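Local coordinates for glycine betaine, L-proline ABC transporter, glycine/betaine/L-proline-binding protein (ProX) (Borrelia burgdorferi, PDB 3TMG) that binds trimethyl glycine (glycine betaine) and probably delivers it to an ABC-type membrane transporter for uptake of such quaternary ammonium compounds, at residues 180-183 against 184-187; 166-169 against 170-174. All coordinates share one frame; numbering follows the deposited sequence.

Contact 1: 180-183 against 184-187; sequences PLWK and PHWA. With BET (trimethyl glycine), chain E.
A cis peptide bond between Lys183 and Pro184 ends strand 179-183 and turns the chain, the CA 181-183 direction lying 130° from that of CA 184-187, and this brings His185 back alongside Trp182. The two rings form an offset edge-to-face pair, the imidazole edge directed at the indole face, with planes at 81° and the centroid of the indole five-membered ring 5.3 Å from that of the imidazole. His185 CD2 makes the approach, 3.6 Å from Trp182 NE1, which lies near the imidazole plane. Leu181 CD2 sits over one imidazole face, a CH-pi contact 4.2 Å from the His185 ring centroid, while Leu181 CD1 packs on Ala187 CB. In this periplasmic-binding-protein fold Trp182 is a wall of the ligand pocket: one indole face carries the trimethylammonium group, BET C2 lying 3.5 Å from Trp182 CD2, and Trp72 meets the indole nearly perpendicularly. The opposite face has Leu181 CD2 toward its rim. Turning CG of His185 anti to its own N (chi1 -158°) lets ND1 take a capping bond from Ala187 N at the start of helix 187-190, 3.0 Å long and in the ring plane. NE2 bonds to Glu160 OE2, so both nitrogens are held, consistent with a proton on NE2. Against His185 CB, 3.2 Å away, lies the buried Trp182 O, which has no hydrogen-bonding partner in the model.

Contact 2: 166-169 against 170-174; sequences SLDS and SIKRN
Asp168 and Lys172, one helical turn apart, form an i to i+4 salt bridge on the last turns of helix 160-172, which closes with a Schellman motif at Asn174. Lys172 NZ meets Asp168 OD1 at 2.7 Å, on the syn side of the carboxylate, and has a weaker bond to Asp168 OD2. The lysine chain bends at chi2 and chi4 to get there, passing its CD over Asp168 O on the way. One residue further round, Arg173, extended as far as NE, turns its guanidinium at chi4 to bring NH1 to Ser169 O. That oxygen takes two bonds, from Arg173 N and from Arg173 NH1, each 3.1 Å long and coming from opposite faces of the carbonyl plane. The backbone donor is only tilted from the plane, whereas NH1 stands well above it, 43° out, although Ser169 O itself is near the plane of the guanidinium.

On the inner side, Leu167 and Ile171 run side by side and point the same way, Leu167 CD1 touching Ile171 CD1 at 3.7 Å. Both lean on Ile193 of strand 193-195, which sets this side of the helix against the sheet. Beneath the side chains, Ser170 N donates to Ser166 O and Ile171 N to Leu167 O, the usual helical spacing, Ser170 OG adding a weak bond to Ser166 O, and Asn174, with a phi of 56°, returns its N to Ile171 O at 2.9 Å. Two other hydroxyls reach back as well: Ser166 OG bonds to Val162 O, and Ser169 OG, placed beside its own N by a chi1 of -70°, bonds to Ala165 O.

How the contacts relate
Helix 160-172 and strand 179-183 follow one another in the chain, so contact 2 closes before contact 1 opens, and their centres end up 16 Å apart. They touch directly where Leu181 CD1 packs on Leu167 CD2 at 3.7 Å. Ile193 also meets Leu181 and Ala187 and so spans both contacts. The same helix serves both regions: it starts at Glu160, beside contact 1, while its last turns carry the solvent-side pairs of 166-174. Only contact 1 reaches the pocket, through Trp182 against the betaine, which also bonds to Thr136 N; the side chain of Leu167 stays about 13 Å from the ligand at their nearest atoms.

Contact 1: 180-183 against 184-187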
loop_
_atom_site.group_PDB
_atom_site.type_symbol
_atom_site.label_atom_id
_atom_site.label_comp_id
_atom_site.label_asym_id
_atom_site.label_seq_id
_atom_site.Cartn_x
_atom_site.Cartn_y
_atom_site.Cartn_z
ATOM N N PRO A 180 9.956 0.497 9.354
ATOM C CA PRO A 180 9.479 1.375 8.326
ATOM C C PRO A 180 7.935 1.272 8.413
ATOM O O PRO A 180 7.398 0.168 8.610
ATOM C CB PRO A 180 10.052 0.762 7.040
ATOM C CG PRO A 180 10.179 -0.704 7.343
ATOM C CD PRO A 180 10.415 -0.818 8.824
ATOM N N LEU A 181 7.260 2.404 8.453
ATOM C CA LEU A 181 5.787 2.411 8.467
ATOM C C LEU A 181 5.331 3.500 7.492
ATOM O O LEU A 181 6.146 4.154 6.849
ATOM C CB LEU A 181 5.187 2.609 9.870
ATOM C CG LEU A 181 4.433 1.371 10.387
ATOM C CD1 LEU A 181 4.020 1.514 11.846
ATOM C CD2 LEU A 181 3.201 1.062 9.520
ATOM N N TRP A 182 4.025 3.671 7.353
ATOM C CA TRP A 182 3.522 4.542 6.324
ATOM C C TRP A 182 2.160 4.952 6.742
ATOM O O TRP A 182 1.554 4.327 7.659
ATOM C CB TRP A 182 3.495 3.829 4.944
ATOM C CG TRP A 182 2.713 2.524 4.967
ATOM C CD1 TRP A 182 1.339 2.318 4.770
ATOM C CD2 TRP A 182 3.264 1.220 5.285
ATOM N NE1 TRP A 182 1.023 0.974 4.892
ATOM C CE2 TRP A 182 2.143 0.268 5.234
ATOM C CE3 TRP A 182 4.559 0.754 5.575
ATOM C CZ2 TRP A 182 2.327 -1.091 5.461
ATOM C CZ3 TRP A 182 4.734 -0.615 5.823
ATOM C CH2 TRP A 182 3.646 -1.522 5.758
ATOM N N LYS A 183 1.683 6.028 6.107
ATOM C CA LYS A 183 0.278 6.395 6.175
ATOM C C LYS A 183 -0.264 6.296 4.759
ATOM O O LYS A 183 0.445 6.601 3.784
ATOM C CB LYS A 183 0.060 7.824 6.754
ATOM C CG LYS A 183 0.516 7.986 8.188
ATOM C CD LYS A 183 0.252 9.412 8.711
ATOM C CE LYS A 183 0.322 9.474 10.246
ATOM N NZ LYS A 183 0.397 10.906 10.705
ATOM N N PRO A 184 -1.539 5.888 4.623
ATOM C CA PRO A 184 -2.540 5.676 5.660
ATOM C C PRO A 184 -2.347 4.343 6.378
ATOM O O PRO A 184 -2.137 3.321 5.726
ATOM C CB PRO A 184 -3.878 5.653 4.875
ATOM C CG PRO A 184 -3.474 5.151 3.503
ATOM C CD PRO A 184 -2.069 5.713 3.265
ATOM N N HIS A 185 -2.422 4.351 7.708
ATOM C CA HIS A 185 -2.367 3.094 8.456
ATOM C C HIS A 185 -3.019 3.323 9.796
ATOM O O HIS A 185 -2.797 4.385 10.428
ATOM C CB HIS A 185 -0.918 2.581 8.614
ATOM C CG HIS A 185 -0.830 1.088 8.877
ATOM N ND1 HIS A 185 -1.198 0.549 10.049
ATOM C CD2 HIS A 185 -0.480 0.021 8.054
ATOM C CE1 HIS A 185 -1.021 -0.803 10.023
ATOM N NE2 HIS A 185 -0.579 -1.134 8.811
ATOM N N TRP A 186 -3.829 2.371 10.238
ATOM C CA TRP A 186 -4.454 2.474 11.600
ATOM C C TRP A 186 -3.438 2.385 12.743
ATOM O O TRP A 186 -3.748 2.754 13.892
ATOM C CB TRP A 186 -5.575 1.415 11.762
ATOM C CG TRP A 186 -5.062 0.042 11.414
ATOM C CD1 TRP A 186 -5.211 -0.656 10.207
ATOM C CD2 TRP A 186 -4.180 -0.796 12.230
ATOM N NE1 TRP A 186 -4.497 -1.838 10.228
ATOM C CE2 TRP A 186 -3.889 -1.995 11.433
ATOM C CE3 TRP A 186 -3.642 -0.691 13.513
ATOM C CZ2 TRP A 186 -3.125 -3.022 11.920
ATOM C CZ3 TRP A 186 -2.834 -1.724 13.973
ATOM C CH2 TRP A 186 -2.586 -2.870 13.190
ATOM N N ALA A 187 -2.200 1.951 12.461
ATOM C CA ALA A 187 -1.176 1.879 13.532
ATOM C C ALA A 187 -0.956 3.240 14.214
ATOM O O ALA A 187 -0.680 3.287 15.414
ATOM C CB ALA A 187 0.156 1.348 12.996
HETATM N N BET E . 3.410 -0.011 1.219
HETATM C CA BET E . 3.497 0.030 -0.250
HETATM C C BET E . 4.947 0.366 -0.626
HETATM O O BET E . 5.910 -0.446 -0.585
HETATM O OXT BET E . 5.130 1.523 -0.942
HETATM C C1 BET E . 2.020 -0.184 1.676
HETATM C C2 BET E . 3.903 1.234 1.795
HETATM C C3 BET E . 4.238 -1.123 1.727
#

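Contact 2: 166-169 against 170-174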
loop_
_atom_site.group_PDB
_atom_site.type_symbol
_atom_site.label_atom_id
_atom_site.label_comp_id
_atom_site.label_asym_id
_atom_site.label_seq_id
_atom_site.Cartn_x
_atom_site.Cartn_y
_atom_site.Cartn_z
ATOM N N SER A 166 5.644 -7.237 15.945
ATOM C CA SER A 166 6.832 -6.804 16.689
ATOM C C SER A 166 6.683 -5.403 17.314
ATOM O O SER A 166 7.105 -5.169 18.440
ATOM C CB SER A 166 8.079 -6.818 15.811
ATOM O OG SER A 166 8.172 -8.016 15.076
ATOM N N LEU A 167 6.143 -4.451 16.544
ATOM C CA LEU A 167 5.798 -3.118 17.090
ATOM C C LEU A 167 4.859 -3.211 18.317
ATOM O O LEU A 167 5.101 -2.564 19.345
ATOM C CB LEU A 167 5.157 -2.223 15.976
ATOM C CG LEU A 167 4.672 -0.807 16.371
ATOM C CD1 LEU A 167 5.829 0.054 16.830
ATOM C CD2 LEU A 167 3.999 -0.130 15.168
ATOM N N ASP A 168 3.787 -3.994 18.176
ATOM C CA ASP A 168 2.815 -4.207 19.267
ATOM C C ASP A 168 3.547 -4.750 20.508
ATOM O O ASP A 168 3.381 -4.238 21.609
ATOM C CB ASP A 168 1.708 -5.175 18.824
ATOM C CG ASP A 168 0.518 -5.221 19.806
ATOM O OD1 ASP A 168 0.245 -4.242 20.524
ATOM O OD2 ASP A 168 -0.170 -6.256 19.854
ATOM N N SER A 169 4.404 -5.746 20.295
ATOM C CA SER A 169 5.161 -6.394 21.374
ATOM C C SER A 169 6.123 -5.478 22.098
ATOM O O SER A 169 6.161 -5.467 23.341
ATOM C CB SER A 169 5.957 -7.591 20.831
ATOM O OG SER A 169 5.089 -8.643 20.483
ATOM N N SER A 170 6.932 -4.759 21.328
ATOM C CA SER A 170 7.877 -3.790 21.863
ATOM C C SER A 170 7.202 -2.708 22.680
ATOM O O SER A 170 7.700 -2.347 23.770
ATOM C CB SER A 170 8.681 -3.155 20.745
ATOM O OG SER A 170 9.654 -4.067 20.278
ATOM N N ILE A 171 6.080 -2.191 22.176
ATOM C CA ILE A 171 5.391 -1.097 22.877
ATOM C C ILE A 171 4.816 -1.571 24.218
ATOM O O ILE A 171 4.948 -0.885 25.219
ATOM C CB ILE A 171 4.317 -0.435 22.013
ATOM C CG1 ILE A 171 4.999 0.513 21.021
ATOM C CG2 ILE A 171 3.273 0.318 22.866
ATOM C CD1 ILE A 171 4.063 1.007 19.948
ATOM N N LYS A 172 4.190 -2.749 24.225
ATOM C CA LYS A 172 3.737 -3.373 25.496
ATOM C C LYS A 172 4.888 -3.574 26.499
ATOM O O LYS A 172 4.709 -3.402 27.701
ATOM C CB LYS A 172 2.929 -4.651 25.204
ATOM C CG LYS A 172 1.460 -4.346 24.877
ATOM C CD LYS A 172 0.838 -5.254 23.820
ATOM C CE LYS A 172 -0.684 -5.116 23.794
ATOM N NZ LYS A 172 -1.293 -5.289 22.437
ATOM N N ARG A 173 6.078 -3.896 26.006
ATOM C CA ARG A 173 7.293 -3.989 26.829
ATOM C C ARG A 173 7.959 -2.657 27.136
ATOM O O ARG A 173 8.956 -2.621 27.853
ATOM C CB ARG A 173 8.356 -4.845 26.121
ATOM C CG ARG A 173 8.117 -6.322 26.244
ATOM C CD ARG A 173 8.919 -7.110 25.218
ATOM N NE ARG A 173 8.572 -8.521 25.360
ATOM C CZ ARG A 173 7.359 -9.011 25.128
ATOM N NH1 ARG A 173 6.384 -8.213 24.710
ATOM N NH2 ARG A 173 7.124 -10.299 25.294
ATOM N N ASN A 174 7.447 -1.572 26.570
ATOM C CA ASN A 174 8.149 -0.296 26.600
ATOM C C ASN A 174 9.584 -0.314 26.029
ATOM O O ASN A 174 10.413 0.478 26.447
ATOM C CB ASN A 174 8.113 0.327 27.999
ATOM C CG ASN A 174 7.687 1.769 27.956
ATOM O OD1 ASN A 174 6.571 2.075 27.537
ATOM N ND2 ASN A 174 8.581 2.665 28.335
#